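Local coordinates for SWD1-like protein (Myceliophthora thermophila, PDB 6E29) that probably acts as the WD-repeat subunit Cps50 (Swd1) of the COMPASS histone H3K4 methyltransferase complex, here as its beta-propeller domain, at residues K173-A178 with A190-R196; T71-S76 with V111-L116; R228-V232 with H276-S280. All coordinates share one frame; numbering follows the deposited sequence. Where two conformers were deposited one is given.

Interaction 1: K173-A178 with A190-R196; sequences KHMTTA and AGTTKGR
A classic beta bulge sets Thr-177 and Ala-178 together against Gly-191. Thr-177 N donates to Gly-191 O at 2.7 Å, almost straight at 171°. Ala-178 N reaches the same oxygen only weakly, at 3.5 Å, and Gly-191 N bonds Ala-178 O. Before the bulge, Thr-176 and Thr-192 form an antiparallel non-hydrogen-bonded pair. Strands 176-181 and 187-192 are the first hairpin of one four-stranded blade of the WD-repeat beta-propeller. Just past its strand, Thr-193 grips Met-175 twice. Thr-193 N donates to Met-175 O at 2.8 Å, and Thr-193 OG1 accepts from Met-175 N at 2.9 Å. Its chi1 of 47° turns the hydroxyl to that N-H. Thr-193 CG2 rests on Thr-177 CG2 at 3.7 Å. Thr-177 OG1 is bonded to Ile-218 O in the next blade. Thr-192 OG1 accepts from Lys-194 N, an ST turn, and from Arg-196 N. A water links this hydroxyl to His-174 ND1, 2.8 Å from ND1 in the ring plane. Lys-194 CG sits over one face of that ring, toward ND1 and CE1, 3.5 Å from the centroid, a CH-pi contact. The lysine chain bends at chi2 and chi4, bringing Lys-194 NZ to a weak bond with Lys-173 O at 3.4 Å.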
# COMPACT_ATOMS: atom_id res chain seq x y z
N LYS B 173 19.47 -1.70 10.65
CA LYS B 173 18.43 -2.70 10.63
C LYS B 173 17.05 -2.10 10.47
O LYS B 173 16.09 -2.84 10.24
CB LYS B 173 18.48 -3.54 11.89
CG LYS B 173 19.77 -4.33 11.97
CD LYS B 173 19.91 -5.01 13.33
CE LYS B 173 21.18 -5.86 13.37
NZ LYS B 173 21.27 -6.50 14.72
N HIS B 174 16.94 -0.78 10.60
CA HIS B 174 15.66 -0.11 10.39
C HIS B 174 15.47 0.12 8.91
O HIS B 174 16.15 0.96 8.32
CB HIS B 174 15.64 1.23 11.12
CG HIS B 174 15.69 1.12 12.59
ND1 HIS B 174 14.61 1.46 13.39
CD2 HIS B 174 16.69 0.76 13.44
CE1 HIS B 174 14.94 1.28 14.66
NE2 HIS B 174 16.20 0.87 14.72
N MET B 175 14.59 -0.65 8.28
CA MET B 175 14.44 -0.53 6.83
C MET B 175 12.98 -0.26 6.51
O MET B 175 12.08 -0.75 7.20
CB MET B 175 14.91 -1.78 6.12
CG MET B 175 16.36 -2.06 6.50
SD MET B 175 17.19 -3.18 5.45
CE MET B 175 16.07 -4.59 5.55
N THR B 176 12.74 0.55 5.48
CA THR B 176 11.39 0.99 5.19
C THR B 176 10.67 -0.01 4.28
O THR B 176 11.18 -0.39 3.22
CB THR B 176 11.44 2.37 4.54
OG1 THR B 176 11.98 3.32 5.47
CG2 THR B 176 10.08 2.81 4.05
N THR B 177 9.44 -0.38 4.66
CA THR B 177 8.76 -1.50 4.03
C THR B 177 7.45 -1.09 3.41
O THR B 177 6.86 -1.90 2.68
CB THR B 177 8.48 -2.61 5.05
OG1 THR B 177 7.96 -1.98 6.23
CG2 THR B 177 9.77 -3.38 5.34
N ALA B 178 7.00 0.13 3.63
CA ALA B 178 5.71 0.57 3.13
C ALA B 178 5.76 2.08 3.16
O ALA B 178 6.34 2.64 4.08
CB ALA B 178 4.51 0.07 3.98
N ALA B 190 5.71 6.47 6.35
CA ALA B 190 6.42 5.24 6.00
C ALA B 190 6.47 4.31 7.20
O ALA B 190 6.52 4.75 8.36
CB ALA B 190 7.84 5.54 5.51
N GLY B 191 6.42 3.03 6.90
CA GLY B 191 6.55 1.99 7.92
C GLY B 191 7.86 1.24 7.77
O GLY B 191 8.41 1.11 6.67
N THR B 192 8.33 0.68 8.89
CA THR B 192 9.63 0.04 8.90
C THR B 192 9.58 -1.36 9.48
O THR B 192 8.57 -1.80 10.05
CB THR B 192 10.66 0.84 9.72
OG1 THR B 192 10.36 0.67 11.12
CG2 THR B 192 10.68 2.33 9.31
N THR B 193 10.71 -2.04 9.32
CA THR B 193 10.93 -3.38 9.87
C THR B 193 10.92 -3.39 11.39
O THR B 193 10.87 -4.46 12.00
CB THR B 193 12.28 -3.91 9.37
OG1 THR B 193 13.27 -2.88 9.54
CG2 THR B 193 12.20 -4.26 7.92
N LYS B 194 11.03 -2.23 12.02
CA LYS B 194 11.09 -2.15 13.47
C LYS B 194 9.78 -1.64 14.05
O LYS B 194 9.72 -1.23 15.21
CB LYS B 194 12.29 -1.28 13.90
CG LYS B 194 13.69 -1.85 13.58
CD LYS B 194 14.14 -2.90 14.61
CE LYS B 194 15.52 -3.46 14.29
NZ LYS B 194 15.43 -4.45 13.16
N GLY B 195 8.72 -1.67 13.24
CA GLY B 195 7.38 -1.30 13.68
C GLY B 195 7.19 0.18 13.93
O GLY B 195 6.28 0.58 14.67
N ARG B 196 8.01 1.02 13.29
CA ARG B 196 7.87 2.45 13.46
C ARG B 196 7.11 3.06 12.29
O ARG B 196 7.17 2.55 11.17
CB ARG B 196 9.22 3.17 13.59
CG ARG B 196 10.08 2.57 14.74
CD ARG B 196 11.29 3.45 14.95
NE ARG B 196 10.93 4.70 15.60
CZ ARG B 196 10.74 4.81 16.91
NH1 ARG B 196 10.87 3.73 17.68
NH2 ARG B 196 10.38 5.97 17.45
O HOH W 1 12.27 2.24 12.16

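Interaction 2: T71-S76 with V111-L116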
# COMPACT_ATOMS: atom_id res chain seq x y z
N THR B 71 3.69 -6.21 -7.62
CA THR B 71 3.55 -5.97 -6.19
C THR B 71 2.70 -4.76 -5.83
O THR B 71 2.21 -4.72 -4.70
CB THR B 71 4.93 -5.78 -5.55
OG1 THR B 71 5.64 -4.79 -6.31
CG2 THR B 71 5.75 -7.11 -5.59
N SER B 72 2.51 -3.79 -6.73
CA SER B 72 1.62 -2.68 -6.41
C SER B 72 1.14 -1.98 -7.66
O SER B 72 1.73 -2.11 -8.75
CB SER B 72 2.27 -1.64 -5.47
OG SER B 72 3.24 -0.86 -6.15
N LEU B 73 0.01 -1.30 -7.49
CA LEU B 73 -0.65 -0.53 -8.53
C LEU B 73 -1.18 0.74 -7.91
O LEU B 73 -1.80 0.68 -6.86
CB LEU B 73 -1.86 -1.28 -9.13
CG LEU B 73 -1.56 -2.62 -9.74
CD1 LEU B 73 -2.87 -3.47 -9.78
CD2 LEU B 73 -0.98 -2.43 -11.17
N SER B 74 -0.99 1.86 -8.61
CA SER B 74 -1.35 3.17 -8.11
C SER B 74 -1.83 4.01 -9.27
O SER B 74 -1.10 4.19 -10.25
CB SER B 74 -0.11 3.81 -7.44
OG SER B 74 -0.34 5.15 -7.07
N TRP B 75 -3.04 4.54 -9.15
CA TRP B 75 -3.67 5.28 -10.23
C TRP B 75 -3.47 6.77 -10.04
O TRP B 75 -3.44 7.26 -8.92
CB TRP B 75 -5.16 5.03 -10.28
CG TRP B 75 -5.64 3.68 -10.73
CD1 TRP B 75 -5.76 2.52 -9.96
CD2 TRP B 75 -6.17 3.35 -12.03
NE1 TRP B 75 -6.31 1.51 -10.72
CE2 TRP B 75 -6.57 1.99 -11.99
CE3 TRP B 75 -6.31 4.06 -13.23
CZ2 TRP B 75 -7.10 1.33 -13.11
CZ3 TRP B 75 -6.87 3.41 -14.34
CH2 TRP B 75 -7.25 2.06 -14.27
N SER B 76 -3.39 7.50 -11.15
CA SER B 76 -3.32 8.95 -11.09
C SER B 76 -4.70 9.51 -10.72
O SER B 76 -5.71 8.83 -10.87
CB SER B 76 -2.87 9.54 -12.44
OG SER B 76 -3.86 9.35 -13.45
N VAL B 111 10.60 -4.30 -5.51
CA VAL B 111 9.84 -3.15 -5.05
C VAL B 111 8.71 -3.67 -4.17
O VAL B 111 7.86 -4.44 -4.63
CB VAL B 111 9.31 -2.31 -6.23
CG1 VAL B 111 8.67 -0.99 -5.74
CG2 VAL B 111 10.45 -2.01 -7.28
N TYR B 112 8.73 -3.32 -2.87
CA TYR B 112 7.57 -3.63 -2.02
C TYR B 112 6.31 -2.94 -2.55
O TYR B 112 5.21 -3.50 -2.52
CB TYR B 112 7.82 -3.14 -0.59
CG TYR B 112 8.76 -3.94 0.30
CD1 TYR B 112 8.49 -5.28 0.62
CD2 TYR B 112 9.84 -3.30 0.93
CE1 TYR B 112 9.31 -5.98 1.49
CE2 TYR B 112 10.67 -3.98 1.79
CZ TYR B 112 10.39 -5.32 2.08
OH TYR B 112 11.21 -6.01 2.92
N GLY B 113 6.44 -1.69 -2.98
CA GLY B 113 5.32 -0.97 -3.51
C GLY B 113 5.74 0.43 -3.89
O GLY B 113 6.72 1.00 -3.36
N ALA B 114 5.04 1.00 -4.85
CA ALA B 114 5.31 2.37 -5.29
C ALA B 114 3.99 3.13 -5.40
O ALA B 114 2.99 2.59 -5.87
CB ALA B 114 6.07 2.42 -6.64
N GLU B 115 3.99 4.39 -4.92
CA GLU B 115 2.78 5.20 -4.85
C GLU B 115 2.99 6.49 -5.62
O GLU B 115 4.04 7.13 -5.47
CB GLU B 115 2.39 5.57 -3.44
CG GLU B 115 1.77 4.42 -2.66
CD GLU B 115 0.30 4.25 -3.01
OE1 GLU B 115 -0.45 5.21 -2.79
OE2 GLU B 115 -0.08 3.17 -3.53
N LEU B 116 1.99 6.88 -6.39
CA LEU B 116 2.06 8.17 -7.11
C LEU B 116 1.74 9.34 -6.18
O LEU B 116 0.92 9.24 -5.26
CB LEU B 116 1.08 8.18 -8.28
CG LEU B 116 1.54 7.56 -9.59
CD1 LEU B 116 0.36 7.61 -10.62
CD2 LEU B 116 2.78 8.28 -10.16
O HOH W 2 2.55 -2.63 -2.26
O HOH W 3 2.72 0.98 -8.09
O HOH W 4 -2.26 5.85 -5.06
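Thr-71 OG1 donates to Val-111 O of the neighbouring blade, at 2.8 Å and tilted 31° from the carbonyl plane. Strands 70-75 and 111-117 are the innermost strands of adjacent blades of the WD-repeat beta-propeller. The short segments run nearly parallel, 6° apart, and side chains and waters bridge them. One water donates to both Thr-71 O and Tyr-112 O. Thr-71 and Ser-72 share a classic bulge against Ala-85 of their own blade.

Ser-72 comes next. Its OG accepts from Ala-114 N at 2.9 Å and donates to a second water, which in turn donates to Ala-114 O. Ser-72 OG thus serves Ala-114 N directly and Ala-114 O through the water. Leu-73 points the other way, as does Trp-75; both side chains lie on Ala-41 of the preceding blade, and Trp-75 NE1 donates to Arg-32 O.

Ser-74 repeats the pattern two residues on from Ser-72. Its OG lies anti to the backbone N (chi1 173°) and accepts from Leu-116 N at 3.0 Å. Leu-116 CB also lies against this hydroxyl, 3.6 Å from Ser-74 OG. A third water connects this OG with Glu-115 OE1.

Ser-76 ends the segment with its OG bonded to Tyr-81 N. Leu-116 closes over this end, with its CD1 3.7 Å from Ser-74 O and 3.8 Å from Ser-76 N.

Interaction 3: R228-V232 with H276-S280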
# COMPACT_ATOMS: atom_id res chain seq x y z
N ARG B 228 -7.49 11.54 6.68
CA ARG B 228 -7.53 11.84 8.11
C ARG B 228 -7.30 10.61 8.98
O ARG B 228 -7.04 10.76 10.18
CB ARG B 228 -8.87 12.45 8.57
CG ARG B 228 -9.34 13.79 7.96
CD ARG B 228 -8.72 15.09 8.47
NE ARG B 228 -8.89 15.40 9.92
CZ ARG B 228 -9.67 16.36 10.43
NH1 ARG B 228 -10.39 17.15 9.65
NH2 ARG B 228 -9.71 16.54 11.75
N GLU B 229 -7.44 9.41 8.41
CA GLU B 229 -7.24 8.18 9.16
C GLU B 229 -6.32 7.23 8.40
O GLU B 229 -6.38 7.14 7.17
CB GLU B 229 -8.56 7.48 9.45
CG GLU B 229 -9.55 8.31 10.29
CD GLU B 229 -10.51 9.16 9.44
OE1 GLU B 229 -10.52 9.03 8.19
OE2 GLU B 229 -11.28 9.94 10.03
N LEU B 230 -5.48 6.53 9.15
CA LEU B 230 -4.44 5.67 8.63
C LEU B 230 -4.70 4.25 9.14
O LEU B 230 -4.90 4.04 10.34
CB LEU B 230 -3.07 6.14 9.10
CG LEU B 230 -1.85 5.27 8.84
CD1 LEU B 230 -1.47 5.32 7.35
CD2 LEU B 230 -0.72 5.78 9.76
N LEU B 231 -4.62 3.30 8.25
CA LEU B 231 -4.75 1.88 8.53
C LEU B 231 -3.38 1.24 8.38
O LEU B 231 -2.68 1.48 7.40
CB LEU B 231 -5.76 1.27 7.54
CG LEU B 231 -5.97 -0.24 7.45
CD1 LEU B 231 -6.55 -0.68 8.77
CD2 LEU B 231 -6.99 -0.49 6.29
N VAL B 232 -3.02 0.40 9.34
CA VAL B 232 -1.68 -0.15 9.43
C VAL B 232 -1.78 -1.66 9.67
O VAL B 232 -2.45 -2.08 10.59
CB VAL B 232 -0.87 0.46 10.58
CG1 VAL B 232 0.56 -0.17 10.58
CG2 VAL B 232 -0.81 2.00 10.50
N HIS B 276 -3.58 -9.00 4.06
CA HIS B 276 -3.74 -7.67 3.52
C HIS B 276 -4.96 -7.03 4.15
O HIS B 276 -5.85 -7.72 4.65
CB HIS B 276 -3.83 -7.72 1.97
CG HIS B 276 -2.50 -7.91 1.33
ND1 HIS B 276 -2.03 -9.13 0.89
CD2 HIS B 276 -1.48 -7.03 1.15
CE1 HIS B 276 -0.79 -8.99 0.43
NE2 HIS B 276 -0.43 -7.73 0.59
N VAL B 277 -5.01 -5.69 4.13
CA VAL B 277 -6.11 -4.96 4.73
C VAL B 277 -6.52 -3.85 3.78
O VAL B 277 -5.74 -3.44 2.92
CB VAL B 277 -5.74 -4.34 6.08
CG1 VAL B 277 -5.41 -5.53 7.08
CG2 VAL B 277 -4.49 -3.37 5.91
N ALA B 278 -7.75 -3.35 3.98
CA ALA B 278 -8.31 -2.29 3.14
C ALA B 278 -9.43 -1.53 3.84
O ALA B 278 -10.23 -2.11 4.58
CB ALA B 278 -8.83 -2.87 1.81
N PHE B 279 -9.52 -0.23 3.56
CA PHE B 279 -10.61 0.63 3.97
C PHE B 279 -11.71 0.58 2.92
O PHE B 279 -11.42 0.70 1.73
CB PHE B 279 -10.18 2.09 3.99
CG PHE B 279 -9.50 2.57 5.30
CD1 PHE B 279 -10.06 2.33 6.52
CD2 PHE B 279 -8.35 3.36 5.21
CE1 PHE B 279 -9.46 2.82 7.72
CE2 PHE B 279 -7.70 3.85 6.39
CZ PHE B 279 -8.29 3.60 7.65
N SER B 280 -12.96 0.65 3.38
CA SER B 280 -14.08 0.80 2.45
C SER B 280 -14.13 2.24 1.94
O SER B 280 -13.40 3.12 2.41
CB SER B 280 -15.40 0.38 3.11
OG SER B 280 -15.79 1.32 4.13
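Leu-231 packs between Phe-279 and Val-277. Its CB sits over one face of the phenyl ring, 3.8 Å from the ring centroid, a CH-pi contact. Leu-231 CB lies 3.4 Å from both Phe-279 CE2 and Phe-279 CZ. With chi1 at 172° and chi2 at 65°, the Leu-231 side chain swings CD2 over the centre of the same face. CD2 also touches the backbone, 3.6 Å from Ala-278 C. On its other flank, Leu-231 CG meets Val-277 CG2 at 3.8 Å. Phe-279 CE2 also lies 3.6 Å from Glu-229 O, which meets the ring obliquely. The contact is apolar packing between two blades of the beta-propeller. Strand 229-234 is the second strand of its blade, and strand 274-279 is the innermost strand of the next. The segments run roughly antiparallel, at 163°, with axes 7.8 Å apart, so side chains bridge the sheets. Further out, Ile-239 and Thr-241 pack on Leu-231, and Ile-239 and Thr-220 on Val-277. Thr-224 and Arg-301 lie against the phenyl ring. Thr-224 OG1 also bonds Glu-229 OE1, while the ion pair of Glu-229 OE2 with Arg-301 is long and weak.

How the interactions relate
The three contacts follow one another along the chain in the order interaction 2, interaction 1, interaction 3. Their centres lie 16 to 17 Å apart. Interaction 1 lies within a single blade, 176-212. Interactions 2 and 3 each join two consecutive blades. The blade of interaction 1 stands between the later blade of interaction 2 and the earlier blade of interaction 3. Interactions 1 and 2 touch: Tyr-112 CB packs 3.6 Å from Thr-177 O. Interaction 3 stays about 7 Å from each of the others at the nearest atoms. Strand pairing thus builds each blade, and side chains and waters join blade to blade around the ring.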